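Local coordinates for major Capsid Protein VP1 (PDB 6Y9I), which forms the pentameric building blocks of the polyomavirus outer shell and, as in related viruses, probably carries the surface that recognises glycan receptors, at residues A[162-167]-A[200-205]; A[150-155]-A[175-180]; A[110-115]-A[262-267]. All coordinates share one frame; numbering follows the deposited sequence.

Overall arrangement
The three contacts lie in loops, short helical turns and strand ends of the jelly-roll VP1 subunit. Contact 1, buried and closest to the chain's centre, joins the start of helix 166-170 to the edge strand of a small three-stranded sheet through ring-borne hydrogen bonds. Contact 2, centred about 13 Å away, touches it through Tyr155, Asn167 and Leu180; largely buried but far from the chain's centre, with Leu152 exposed, it relies on a methyl group and one bridging water. Contact 3 encloses both along the sequence, its centre about 28 and 31 Å from theirs; partly buried, it uses backbone hydrogen bonds flanked by more exposed charged side chains. Each contact also borders a neighbouring subunit.

Contact 1 of 3, residues A[162-167]-A[200-205]; sequences KTIHPN and EEWSPD
A buried polar and aromatic contact fastens the entry to helix 166-170 against strand 202-204, an outer strand of the small three-stranded sheet. Glu201 reaches out with CG anti to its carbonyl carbon and an extended chain (chi2 174°), and presents OE1 to the edge of the His165 ring. ND1 of His165 donates to the syn lone pair of Glu201 OE1, 2.6 Å away; the oxygen lies in the ring plane although the carboxylate is turned 41° from it. Trp202 NE1 makes a nearly straight bond to Ile164 O, 3.0 Å long, its N-H approaching from above the carbonyl plane. Pro166 is wedged between these side chains: its CG sits over one face of the indole, 4.2 Å from the centroid of the Trp202 six-membered ring in a CH-pi contact, while its CD lies 3.3 Å from Glu201 OE2. Tyr155 stacks on the His165 ring, and Tyr197 meets Trp202 edge-to-face. Glu148 OE2 lies close to Glu201 OE2, which leaves the ionisation at this buried site open: two charged carboxylates would be expected to stabilise an imidazolium at His165, whereas a proton shared between the acids would weaken that pull.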
ATOM      1  N   LYS A 162       0.319 -16.619  35.966  1.00 29.91           N
ATOM      2  CA  LYS A 162      -0.528 -15.577  35.312  1.00 31.52           C
ATOM      3  C   LYS A 162      -0.400 -15.679  33.783  1.00 28.90           C
ATOM      4  O   LYS A 162      -1.320 -15.229  33.078  1.00 31.46           O
ATOM      5  CB  LYS A 162      -0.126 -14.196  35.824  1.00 33.73           C
ATOM      6  CG  LYS A 162      -0.369 -14.001  37.314  1.00 41.10           C
ATOM      7  CD  LYS A 162      -0.029 -12.600  37.807  1.00 45.76           C
ATOM      8  CE  LYS A 162      -0.470 -12.354  39.238  1.00 49.66           C
ATOM      9  NZ  LYS A 162       0.278 -13.218  40.183  1.00 54.25           N
ATOM     10  N   THR A 163       0.704 -16.243  33.305  1.00 27.07           N
ATOM     11  CA  THR A 163       1.000 -16.516  31.887  1.00 27.05           C
ATOM     12  C   THR A 163       1.857 -17.761  31.812  1.00 29.35           C
ATOM     13  O   THR A 163       2.473 -18.121  32.842  1.00 30.42           O
ATOM     14  CB  THR A 163       1.755 -15.370  31.190  1.00 25.65           C
ATOM     15  OG1 THR A 163       2.851 -14.857  31.957  1.00 28.10           O
ATOM     16  CG2 THR A 163       0.822 -14.227  30.884  1.00 28.00           C
ATOM     17  N   ILE A 164       1.870 -18.375  30.629  1.00 25.85           N
ATOM     18  CA  ILE A 164       2.745 -19.521  30.302  1.00 26.48           C
ATOM     19  C   ILE A 164       3.727 -19.053  29.238  1.00 25.86           C
ATOM     20  O   ILE A 164       3.324 -18.323  28.320  1.00 24.72           O
ATOM     21  CB  ILE A 164       1.944 -20.752  29.862  1.00 29.03           C
ATOM     22  CG1 ILE A 164       2.858 -21.947  29.601  1.00 32.54           C
ATOM     23  CG2 ILE A 164       1.060 -20.459  28.666  1.00 30.05           C
ATOM     24  CD1 ILE A 164       2.197 -23.270  29.901  1.00 37.76           C
ATOM     25  N   HIS A 165       4.973 -19.473  29.380  1.00 24.67           N
ATOM     26  CA  HIS A 165       6.089 -19.183  28.458  1.00 27.03           C
ATOM     27  C   HIS A 165       6.491 -20.470  27.757  1.00 26.62           C
ATOM     28  O   HIS A 165       6.313 -21.567  28.283  1.00 28.12           O
ATOM     29  CB  HIS A 165       7.232 -18.536  29.250  1.00 30.41           C
ATOM     30  CG  HIS A 165       6.750 -17.425  30.112  1.00 31.56           C
ATOM     31  ND1 HIS A 165       6.245 -16.254  29.578  1.00 28.63           N
ATOM     32  CD2 HIS A 165       6.659 -17.307  31.454  1.00 33.63           C
ATOM     33  CE1 HIS A 165       5.867 -15.459  30.555  1.00 32.93           C
ATOM     34  NE2 HIS A 165       6.106 -16.077  31.717  1.00 33.23           N
ATOM     35  N   PRO A 166       7.044 -20.370  26.534  1.00 24.87           N
ATOM     36  CA  PRO A 166       7.488 -21.551  25.814  1.00 25.30           C
ATOM     37  C   PRO A 166       8.414 -22.492  26.600  1.00 24.44           C
ATOM     38  O   PRO A 166       8.233 -23.670  26.446  1.00 24.02           O
ATOM     39  CB  PRO A 166       8.220 -20.948  24.611  1.00 25.30           C
ATOM     40  CG  PRO A 166       7.481 -19.657  24.358  1.00 26.91           C
ATOM     41  CD  PRO A 166       7.179 -19.134  25.743  1.00 25.54           C
ATOM     42  N   ASN A 167       9.356 -21.974  27.395  1.00 23.18           N
ATOM     43  CA  ASN A 167      10.296 -22.849  28.142  1.00 25.82           C
ATOM     44  C   ASN A 167       9.619 -23.582  29.310  1.00 27.67           C
ATOM     45  O   ASN A 167      10.176 -24.638  29.684  1.00 30.15           O
ATOM     46  CB  ASN A 167      11.575 -22.159  28.599  1.00 25.53           C
ATOM     47  CG  ASN A 167      12.678 -23.189  28.660  1.00 28.09           C
ATOM     48  OD1 ASN A 167      12.743 -24.071  27.803  1.00 27.34           O
ATOM     49  ND2 ASN A 167      13.509 -23.130  29.685  1.00 28.89           N
ATOM     50  N   GLU A 200       3.919 -12.031  22.223  1.00 20.88           N
ATOM     51  CA  GLU A 200       5.369 -11.916  21.919  1.00 22.98           C
ATOM     52  C   GLU A 200       6.081 -13.273  22.049  1.00 23.36           C
ATOM     53  O   GLU A 200       7.235 -13.347  21.584  1.00 23.62           O
ATOM     54  CB  GLU A 200       6.049 -10.852  22.781  1.00 24.65           C
ATOM     55  CG  GLU A 200       6.122 -11.194  24.265  1.00 23.97           C
ATOM     56  CD  GLU A 200       6.445  -9.971  25.104  1.00 29.18           C
ATOM     57  OE1 GLU A 200       5.487  -9.205  25.476  1.00 28.00           O
ATOM     58  OE2 GLU A 200       7.665  -9.760  25.362  1.00 32.19           O
ATOM     59  N   GLU A 201       5.440 -14.305  22.596  1.00 22.45           N
ATOM     60  CA  GLU A 201       6.066 -15.646  22.738  1.00 23.25           C
ATOM     61  C   GLU A 201       5.320 -16.741  21.980  1.00 21.64           C
ATOM     62  O   GLU A 201       5.937 -17.793  21.787  1.00 23.18           O
ATOM     63  CB  GLU A 201       6.138 -16.069  24.197  1.00 24.80           C
ATOM     64  CG  GLU A 201       7.011 -15.159  25.057  1.00 26.23           C
ATOM     65  CD  GLU A 201       6.937 -15.526  26.533  1.00 27.24           C
ATOM     66  OE1 GLU A 201       5.920 -15.241  27.197  1.00 27.61           O
ATOM     67  OE2 GLU A 201       7.878 -16.153  26.993  1.00 31.27           O
ATOM     68  N   TRP A 202       4.075 -16.512  21.555  1.00 21.94           N
ATOM     69  CA  TRP A 202       3.212 -17.580  20.968  1.00 21.87           C
ATOM     70  C   TRP A 202       2.602 -17.104  19.652  1.00 22.78           C
ATOM     71  O   TRP A 202       2.027 -16.005  19.654  1.00 22.90           O
ATOM     72  CB  TRP A 202       2.093 -18.003  21.915  1.00 22.07           C
ATOM     73  CG  TRP A 202       2.584 -18.592  23.202  1.00 23.35           C
ATOM     74  CD1 TRP A 202       2.646 -17.981  24.415  1.00 24.02           C
ATOM     75  CD2 TRP A 202       3.088 -19.925  23.395  1.00 23.43           C
ATOM     76  NE1 TRP A 202       3.139 -18.841  25.357  1.00 23.57           N
ATOM     77  CE2 TRP A 202       3.393 -20.052  24.773  1.00 23.39           C
ATOM     78  CE3 TRP A 202       3.231 -21.043  22.569  1.00 22.35           C
ATOM     79  CZ2 TRP A 202       3.895 -21.234  25.321  1.00 22.61           C
ATOM     80  CZ3 TRP A 202       3.691 -22.227  23.124  1.00 23.84           C
ATOM     81  CH2 TRP A 202       4.047 -22.308  24.471  1.00 22.20           C
ATOM     82  N   SER A 203       2.670 -17.958  18.639  1.00 20.35           N
ATOM     83  CA  SER A 203       2.073 -17.760  17.294  1.00 23.72           C
ATOM     84  C   SER A 203       1.173 -18.945  17.007  1.00 22.08           C
ATOM     85  O   SER A 203       1.419 -20.035  17.497  1.00 20.50           O
ATOM     86  CB  SER A 203       3.133 -17.650  16.228  1.00 23.25           C
ATOM     87  OG  SER A 203       3.861 -16.448  16.396  1.00 26.34           O
ATOM     88  N   PRO A 204       0.136 -18.778  16.164  1.00 24.05           N
ATOM     89  CA  PRO A 204      -0.635 -19.919  15.687  1.00 25.26           C
ATOM     90  C   PRO A 204       0.324 -20.870  14.970  1.00 24.69           C
ATOM     91  O   PRO A 204       1.214 -20.399  14.307  1.00 23.68           O
ATOM     92  CB  PRO A 204      -1.688 -19.300  14.739  1.00 26.70           C
ATOM     93  CG  PRO A 204      -1.166 -17.925  14.412  1.00 29.55           C
ATOM     94  CD  PRO A 204      -0.338 -17.500  15.606  1.00 27.17           C
ATOM     95  N   ASP A 205       0.132 -22.176  15.151  1.00 22.56           N
ATOM     96  CA  ASP A 205       1.084 -23.231  14.715  1.00 23.43           C
ATOM     97  C   ASP A 205       0.606 -23.740  13.371  1.00 21.19           C
ATOM     98  O   ASP A 205      -0.422 -24.404  13.319  1.00 22.20           O
ATOM     99  CB  ASP A 205       1.141 -24.369  15.759  1.00 24.28           C
ATOM    100  CG  ASP A 205       2.057 -25.529  15.414  1.00 25.20           C
ATOM    101  OD1 ASP A 205       2.626 -25.520  14.294  1.00 29.61           O
ATOM    102  OD2 ASP A 205       2.210 -26.442  16.277  1.00 26.01           O
TER

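Contact 2 of 3, residues A[150-155]-A[175-180]; sequences NALTKY and EEKPQL
Lys177 leaves its backbone with CG anti to the carbonyl carbon (chi1 -81°), runs straight through chi2 and bends at chi3 (83°), which swings CE and NZ along the turn of residues 150-153. That turn is a type I beta turn, closed by a backbone bond from Thr153 N to Asn150 O, and it places the methyl group of Ala151 against the 3-10 turn at Lys177 and Pro178. Ala151 CB comes to 3.0 Å from Lys177 O, a tight approach, and to 3.6 Å from Pro178 CA, so the methyl packs on backbone. Ala151 CB also lies 4.4 Å from Leu180 CB, a loose apolar touch. Leu152 crosses Lys177 obliquely and adds another on the outer side, its CD2 lying 4.2 Å from Lys177 CB. Lys177 O is itself engaged within the turn, accepting from Leu180 N. At the end of the lysine one water joins the two segments: it donates to Ala151 O at 2.6 Å and to Thr153 O at 2.7 Å, and accepts from Lys177 NZ at 3.2 Å. Gln181 receives the amide of Ala151 on its side-chain oxygen, and Leu180 packs onto Pro166 and Asn167 of helix 166-170, so this loop pairing borders that helix. The polar link between the segments is thus indirect: the water satisfies two carbonyl oxygens that converge on it, and the ammonium, which donates to the water, would be expected to polarise it and strengthen its donation to both.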
ATOM      1  N   ASN A 150      14.290 -12.819  22.717  1.00 23.41           N
ATOM      2  CA  ASN A 150      15.498 -12.930  23.591  1.00 24.67           C
ATOM      3  C   ASN A 150      15.311 -14.143  24.514  1.00 24.59           C
ATOM      4  O   ASN A 150      14.547 -14.054  25.487  1.00 22.91           O
ATOM      5  CB  ASN A 150      15.768 -11.674  24.425  1.00 25.25           C
ATOM      6  CG  ASN A 150      15.984 -10.400  23.633  1.00 25.19           C
ATOM      7  OD1 ASN A 150      15.443  -9.356  23.999  1.00 28.42           O
ATOM      8  ND2 ASN A 150      16.800 -10.460  22.598  1.00 23.71           N
ATOM      9  N   ALA A 151      15.972 -15.253  24.206  1.00 25.77           N
ATOM     10  CA  ALA A 151      15.746 -16.513  24.940  1.00 28.69           C
ATOM     11  C   ALA A 151      15.990 -16.296  26.448  1.00 29.17           C
ATOM     12  O   ALA A 151      15.308 -16.975  27.233  1.00 26.32           O
ATOM     13  CB  ALA A 151      16.596 -17.613  24.366  1.00 29.74           C
ATOM     14  N   LEU A 152      16.853 -15.347  26.854  1.00 28.34           N
ATOM     15  CA  LEU A 152      17.244 -15.214  28.290  1.00 29.68           C
ATOM     16  C   LEU A 152      16.481 -14.079  28.994  1.00 28.28           C
ATOM     17  O   LEU A 152      16.896 -13.667  30.107  1.00 28.82           O
ATOM     18  CB  LEU A 152      18.758 -15.034  28.361  1.00 34.06           C
ATOM     19  CG  LEU A 152      19.584 -16.266  27.971  1.00 36.62           C
ATOM     20  CD1 LEU A 152      21.039 -16.103  28.387  1.00 38.65           C
ATOM     21  CD2 LEU A 152      19.010 -17.553  28.556  1.00 35.59           C
ATOM     22  N   THR A 153      15.381 -13.601  28.410  1.00 24.18           N
ATOM     23  CA  THR A 153      14.487 -12.612  29.052  1.00 23.33           C
ATOM     24  C   THR A 153      14.123 -13.170  30.413  1.00 24.20           C
ATOM     25  O   THR A 153      13.768 -14.372  30.463  1.00 25.44           O
ATOM     26  CB  THR A 153      13.186 -12.375  28.277  1.00 22.74           C
ATOM     27  OG1 THR A 153      13.566 -11.842  27.020  1.00 24.73           O
ATOM     28  CG2 THR A 153      12.256 -11.408  28.974  1.00 24.19           C
ATOM     29  N   LYS A 154      14.148 -12.326  31.439  1.00 26.86           N
ATOM     30  CA  LYS A 154      13.747 -12.714  32.814  1.00 27.59           C
ATOM     31  C   LYS A 154      12.247 -12.479  32.952  1.00 30.41           C
ATOM     32  O   LYS A 154      11.807 -11.307  32.830  1.00 28.06           O
ATOM     33  CB  LYS A 154      14.536 -11.917  33.847  1.00 28.86           C
ATOM     34  CG  LYS A 154      16.026 -12.210  33.834  1.00 29.64           C
ATOM     35  CD  LYS A 154      16.782 -11.444  34.882  1.00 34.44           C
ATOM     36  CE  LYS A 154      18.283 -11.579  34.717  1.00 39.68           C
ATOM     37  NZ  LYS A 154      18.793 -10.729  33.608  1.00 42.37           N
ATOM     38  N   TYR A 155      11.494 -13.546  33.224  1.00 28.32           N
ATOM     39  CA  TYR A 155      10.040 -13.472  33.475  1.00 27.82           C
ATOM     40  C   TYR A 155       9.751 -13.684  34.954  1.00 28.91           C
ATOM     41  O   TYR A 155      10.283 -14.618  35.526  1.00 28.86           O
ATOM     42  CB  TYR A 155       9.282 -14.503  32.646  1.00 29.31           C
ATOM     43  CG  TYR A 155       9.416 -14.295  31.165  1.00 26.26           C
ATOM     44  CD1 TYR A 155       8.783 -13.236  30.546  1.00 27.83           C
ATOM     45  CD2 TYR A 155      10.161 -15.163  30.385  1.00 29.20           C
ATOM     46  CE1 TYR A 155       8.898 -13.034  29.183  1.00 29.01           C
ATOM     47  CE2 TYR A 155      10.286 -14.976  29.017  1.00 28.78           C
ATOM     48  CZ  TYR A 155       9.636 -13.914  28.411  1.00 29.37           C
ATOM     49  OH  TYR A 155       9.773 -13.685  27.074  1.00 30.11           O
ATOM     50  N   GLU A 175      21.664 -23.400  29.167  1.00 37.54           N
ATOM     51  CA  GLU A 175      22.644 -23.468  28.051  1.00 37.12           C
ATOM     52  C   GLU A 175      21.924 -23.721  26.712  1.00 34.49           C
ATOM     53  O   GLU A 175      22.477 -23.301  25.716  1.00 35.27           O
ATOM     54  CB  GLU A 175      23.725 -24.535  28.298  1.00 38.14           C
ATOM     55  N   GLU A 176      20.753 -24.379  26.693  1.00 34.26           N
ATOM     56  CA  GLU A 176      20.022 -24.760  25.448  1.00 32.57           C
ATOM     57  C   GLU A 176      18.899 -23.753  25.119  1.00 29.25           C
ATOM     58  O   GLU A 176      18.299 -23.863  24.026  1.00 27.89           O
ATOM     59  CB  GLU A 176      19.414 -26.165  25.579  1.00 33.29           C
ATOM     60  CG  GLU A 176      20.400 -27.256  25.986  1.00 39.19           C
ATOM     61  N   LYS A 177      18.554 -22.842  26.023  1.00 27.66           N
ATOM     62  CA  LYS A 177      17.410 -21.904  25.808  1.00 29.34           C
ATOM     63  C   LYS A 177      17.561 -21.027  24.560  1.00 28.57           C
ATOM     64  O   LYS A 177      16.544 -20.601  24.040  1.00 26.41           O
ATOM     65  CB  LYS A 177      17.200 -21.009  27.018  1.00 29.89           C
ATOM     66  CG  LYS A 177      16.422 -21.687  28.126  1.00 30.51           C
ATOM     67  CD  LYS A 177      16.326 -20.821  29.318  1.00 32.03           C
ATOM     68  CE  LYS A 177      15.192 -19.827  29.209  1.00 33.20           C
ATOM     69  NZ  LYS A 177      14.894 -19.268  30.542  1.00 34.42           N
ATOM     70  N   PRO A 178      18.774 -20.674  24.070  1.00 28.42           N
ATOM     71  CA  PRO A 178      18.904 -19.959  22.800  1.00 28.34           C
ATOM     72  C   PRO A 178      18.228 -20.651  21.607  1.00 26.11           C
ATOM     73  O   PRO A 178      17.878 -19.967  20.702  1.00 24.76           O
ATOM     74  CB  PRO A 178      20.414 -19.846  22.583  1.00 31.08           C
ATOM     75  CG  PRO A 178      20.982 -19.856  23.981  1.00 31.30           C
ATOM     76  CD  PRO A 178      20.062 -20.766  24.772  1.00 30.64           C
ATOM     77  N   GLN A 179      18.036 -21.972  21.653  1.00 26.80           N
ATOM     78  CA  GLN A 179      17.235 -22.714  20.625  1.00 26.29           C
ATOM     79  C   GLN A 179      15.860 -22.044  20.409  1.00 24.34           C
ATOM     80  O   GLN A 179      15.349 -22.095  19.284  1.00 22.22           O
ATOM     81  CB  GLN A 179      17.024 -24.167  21.035  1.00 25.13           C
ATOM     82  CG  GLN A 179      18.273 -25.023  20.908  1.00 29.95           C
ATOM     83  CD  GLN A 179      18.041 -26.416  21.449  1.00 31.17           C
ATOM     84  OE1 GLN A 179      16.915 -26.904  21.448  1.00 30.18           O
ATOM     85  NE2 GLN A 179      19.122 -27.053  21.882  1.00 34.43           N
ATOM     86  N   LEU A 180      15.283 -21.436  21.452  1.00 24.27           N
ATOM     87  CA  LEU A 180      13.948 -20.790  21.424  1.00 25.63           C
ATOM     88  C   LEU A 180      13.896 -19.556  20.514  1.00 24.12           C
ATOM     89  O   LEU A 180      12.766 -19.119  20.245  1.00 24.05           O
ATOM     90  CB  LEU A 180      13.544 -20.415  22.848  1.00 24.20           C
ATOM     91  CG  LEU A 180      13.162 -21.611  23.713  1.00 23.62           C
ATOM     92  CD1 LEU A 180      13.086 -21.240  25.168  1.00 24.79           C
ATOM     93  CD2 LEU A 180      11.853 -22.204  23.254  1.00 23.95           C
TER
HETATM   94  O   HOH W   1      13.579 -16.739  29.155  1.00 37.08           O

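Contact 3 of 3, residues A[110-115]-A[262-267]; sequences LEAKMA and GVMVKA
Two backbone hydrogen bonds hold the loop 110-115 to the end of strand 252-265. Lys113 N donates to Val265 O at 2.7 Å, from above the carbonyl plane, and Ala267 N donates to Glu111 O at 2.9 Å, in the carbonyl plane and nearly straight (171°). Between them the CA of Ala112 lies 3.0 Å from Val265 O, a CA-H...O contact. Outside this pair, Glu111 and Lys266 lie side by side and point the same way; the main partner of the Lys266 ammonium is Asp268, and Glu111 adds a long, weaker salt bridge, its OE1 3.6 Å from Lys266 NZ. The two backbone hydrogen bonds make a single beta bridge, Ala112 with Lys266, where strand 252-265 of the jelly-roll sheet runs out into a loop. The touching parts cross steeply, 72° apart, and the pairing stays at that one bridge. Packing flanks it. Met264 takes the crowded chi1 position (67°) and bends at chi3, which brings CE to 3.6 Å from Leu110 O and to 4.2 Å from Ala112 CB. Across the bridge, Lys113 runs alongside Val265, CD resting 3.9 Å from Val265 CG1, and its NZ goes on to a salt bridge with Glu270. Leu110 N is bound by Asn150 of a neighbouring subunit, and Leu110 packs on Tyr55 of that subunit.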
ATOM      1  N   LEU A 110      -4.729  10.686  28.294  0.50 22.92           N
ATOM      2  CA  LEU A 110      -4.262  10.914  29.685  0.50 23.27           C
ATOM      3  C   LEU A 110      -2.832  10.381  29.827  0.50 23.33           C
ATOM      4  O   LEU A 110      -2.555   9.261  29.381  0.50 22.42           O
ATOM      5  CB  LEU A 110      -5.217  10.227  30.660  0.50 22.28           C
ATOM      6  CG  LEU A 110      -6.494  11.008  30.947  0.50 21.50           C
ATOM      7  CD1 LEU A 110      -7.544  10.116  31.583  0.50 21.39           C
ATOM      8  CD2 LEU A 110      -6.195  12.191  31.841  0.50 21.40           C
ATOM      9  N   GLU A 111      -1.967  11.208  30.407  1.00 24.82           N
ATOM     10  CA  GLU A 111      -0.551  10.910  30.722  1.00 25.28           C
ATOM     11  C   GLU A 111       0.313  10.884  29.457  1.00 23.82           C
ATOM     12  O   GLU A 111       1.515  10.669  29.607  1.00 25.55           O
ATOM     13  CB  GLU A 111      -0.425   9.600  31.500  1.00 28.20           C
ATOM     14  CG  GLU A 111      -0.936   9.734  32.920  1.00 33.18           C
ATOM     15  CD  GLU A 111      -0.736   8.503  33.784  1.00 33.42           C
ATOM     16  OE1 GLU A 111       0.063   7.639  33.408  1.00 34.45           O
ATOM     17  OE2 GLU A 111      -1.362   8.434  34.837  1.00 39.69           O
ATOM     18  N   ALA A 112      -0.224  11.176  28.270  1.00 23.36           N
ATOM     19  CA  ALA A 112       0.498  10.918  26.998  1.00 24.54           C
ATOM     20  C   ALA A 112       1.394  12.113  26.641  1.00 23.62           C
ATOM     21  O   ALA A 112       1.036  13.239  26.935  1.00 24.82           O
ATOM     22  CB  ALA A 112      -0.455  10.583  25.890  1.00 23.82           C
ATOM     23  N   LYS A 113       2.546  11.828  26.047  1.00 23.46           N
ATOM     24  CA  LYS A 113       3.527  12.796  25.497  1.00 26.08           C
ATOM     25  C   LYS A 113       2.814  13.817  24.595  1.00 24.11           C
ATOM     26  O   LYS A 113       1.965  13.431  23.761  1.00 24.28           O
ATOM     27  CB  LYS A 113       4.602  12.023  24.721  1.00 28.90           C
ATOM     28  CG  LYS A 113       5.748  12.850  24.162  1.00 35.06           C
ATOM     29  CD  LYS A 113       6.754  12.002  23.397  1.00 38.97           C
ATOM     30  CE  LYS A 113       7.667  12.798  22.476  1.00 45.80           C
ATOM     31  NZ  LYS A 113       8.818  13.405  23.201  1.00 46.50           N
ATOM     32  N   MET A 114       3.193  15.081  24.719  1.00 22.83           N
ATOM     33  CA  MET A 114       2.674  16.189  23.890  1.00 24.82           C
ATOM     34  C   MET A 114       3.409  16.180  22.543  1.00 26.01           C
ATOM     35  O   MET A 114       4.657  16.162  22.511  1.00 27.41           O
ATOM     36  CB  MET A 114       2.898  17.534  24.592  1.00 25.41           C
ATOM     37  CG  MET A 114       2.506  18.708  23.745  1.00 27.38           C
ATOM     38  SD  MET A 114       2.693  20.291  24.655  1.00 28.34           S
ATOM     39  CE  MET A 114       4.483  20.457  24.655  1.00 27.85           C
ATOM     40  N   ALA A 115       2.670  16.263  21.442  1.00 27.75           N
ATOM     41  CA  ALA A 115       3.257  16.368  20.097  1.00 27.51           C
ATOM     42  C   ALA A 115       3.392  17.854  19.749  1.00 28.58           C
ATOM     43  O   ALA A 115       2.506  18.390  19.087  1.00 30.58           O
ATOM     44  CB  ALA A 115       2.396  15.598  19.135  1.00 31.05           C
ATOM     45  N   GLY A 262      -1.828  -0.322  18.748  1.00 20.55           N
ATOM     46  CA  GLY A 262      -0.654   0.560  18.834  1.00 21.23           C
ATOM     47  C   GLY A 262      -0.269   0.754  20.278  1.00 21.37           C
ATOM     48  O   GLY A 262      -0.695  -0.064  21.110  1.00 21.85           O
ATOM     49  N   VAL A 263       0.474   1.817  20.561  1.00 20.65           N
ATOM     50  CA  VAL A 263       0.996   2.156  21.903  1.00 21.74           C
ATOM     51  C   VAL A 263       0.656   3.614  22.191  1.00 21.79           C
ATOM     52  O   VAL A 263       0.535   4.441  21.239  1.00 18.12           O
ATOM     53  CB  VAL A 263       2.516   1.913  22.001  1.00 20.36           C
ATOM     54  CG1 VAL A 263       2.873   0.494  21.610  1.00 21.26           C
ATOM     55  CG2 VAL A 263       3.303   2.903  21.147  1.00 23.51           C
ATOM     56  N   MET A 264       0.502   3.929  23.465  1.00 20.76           N
ATOM     57  CA  MET A 264       0.589   5.325  23.936  1.00 21.78           C
ATOM     58  C   MET A 264       1.991   5.512  24.517  1.00 20.76           C
ATOM     59  O   MET A 264       2.607   4.506  24.984  1.00 21.25           O
ATOM     60  CB  MET A 264      -0.497   5.656  24.961  1.00 22.12           C
ATOM     61  CG  MET A 264      -0.349   4.932  26.242  1.00 27.23           C
ATOM     62  SD  MET A 264      -1.285   5.713  27.577  1.00 31.24           S
ATOM     63  CE  MET A 264      -0.131   6.982  28.100  1.00 30.38           C
ATOM     64  N   VAL A 265       2.479   6.737  24.434  1.00 22.11           N
ATOM     65  CA  VAL A 265       3.784   7.194  24.989  1.00 20.35           C
ATOM     66  C   VAL A 265       3.519   8.134  26.174  1.00 23.78           C
ATOM     67  O   VAL A 265       2.725   9.114  26.030  1.00 21.90           O
ATOM     68  CB  VAL A 265       4.643   7.850  23.899  1.00 21.37           C
ATOM     69  CG1 VAL A 265       5.964   8.314  24.475  1.00 21.53           C
ATOM     70  CG2 VAL A 265       4.878   6.935  22.703  1.00 22.11           C
ATOM     71  N   LYS A 266       4.082   7.780  27.331  1.00 23.98           N
ATOM     72  CA  LYS A 266       3.939   8.526  28.597  1.00 27.23           C
ATOM     73  C   LYS A 266       4.808   9.782  28.531  1.00 24.83           C
ATOM     74  O   LYS A 266       5.974   9.668  28.148  1.00 26.43           O
ATOM     75  CB  LYS A 266       4.338   7.629  29.776  1.00 34.07           C
ATOM     76  CG  LYS A 266       3.168   7.001  30.517  1.00 39.87           C
ATOM     77  CD  LYS A 266       3.571   6.003  31.595  1.00 42.65           C
ATOM     78  CE  LYS A 266       4.432   6.604  32.682  1.00 40.61           C
ATOM     79  NZ  LYS A 266       3.709   7.687  33.382  1.00 45.34           N
ATOM     80  N   ALA A 267       4.253  10.944  28.865  1.00 22.99           N
ATOM     81  CA  ALA A 267       4.983  12.229  28.851  1.00 26.73           C
ATOM     82  C   ALA A 267       6.198  12.159  29.804  1.00 27.88           C
ATOM     83  O   ALA A 267       7.236  12.659  29.450  1.00 25.89           O
ATOM     84  CB  ALA A 267       4.048  13.362  29.217  1.00 28.70           C
TER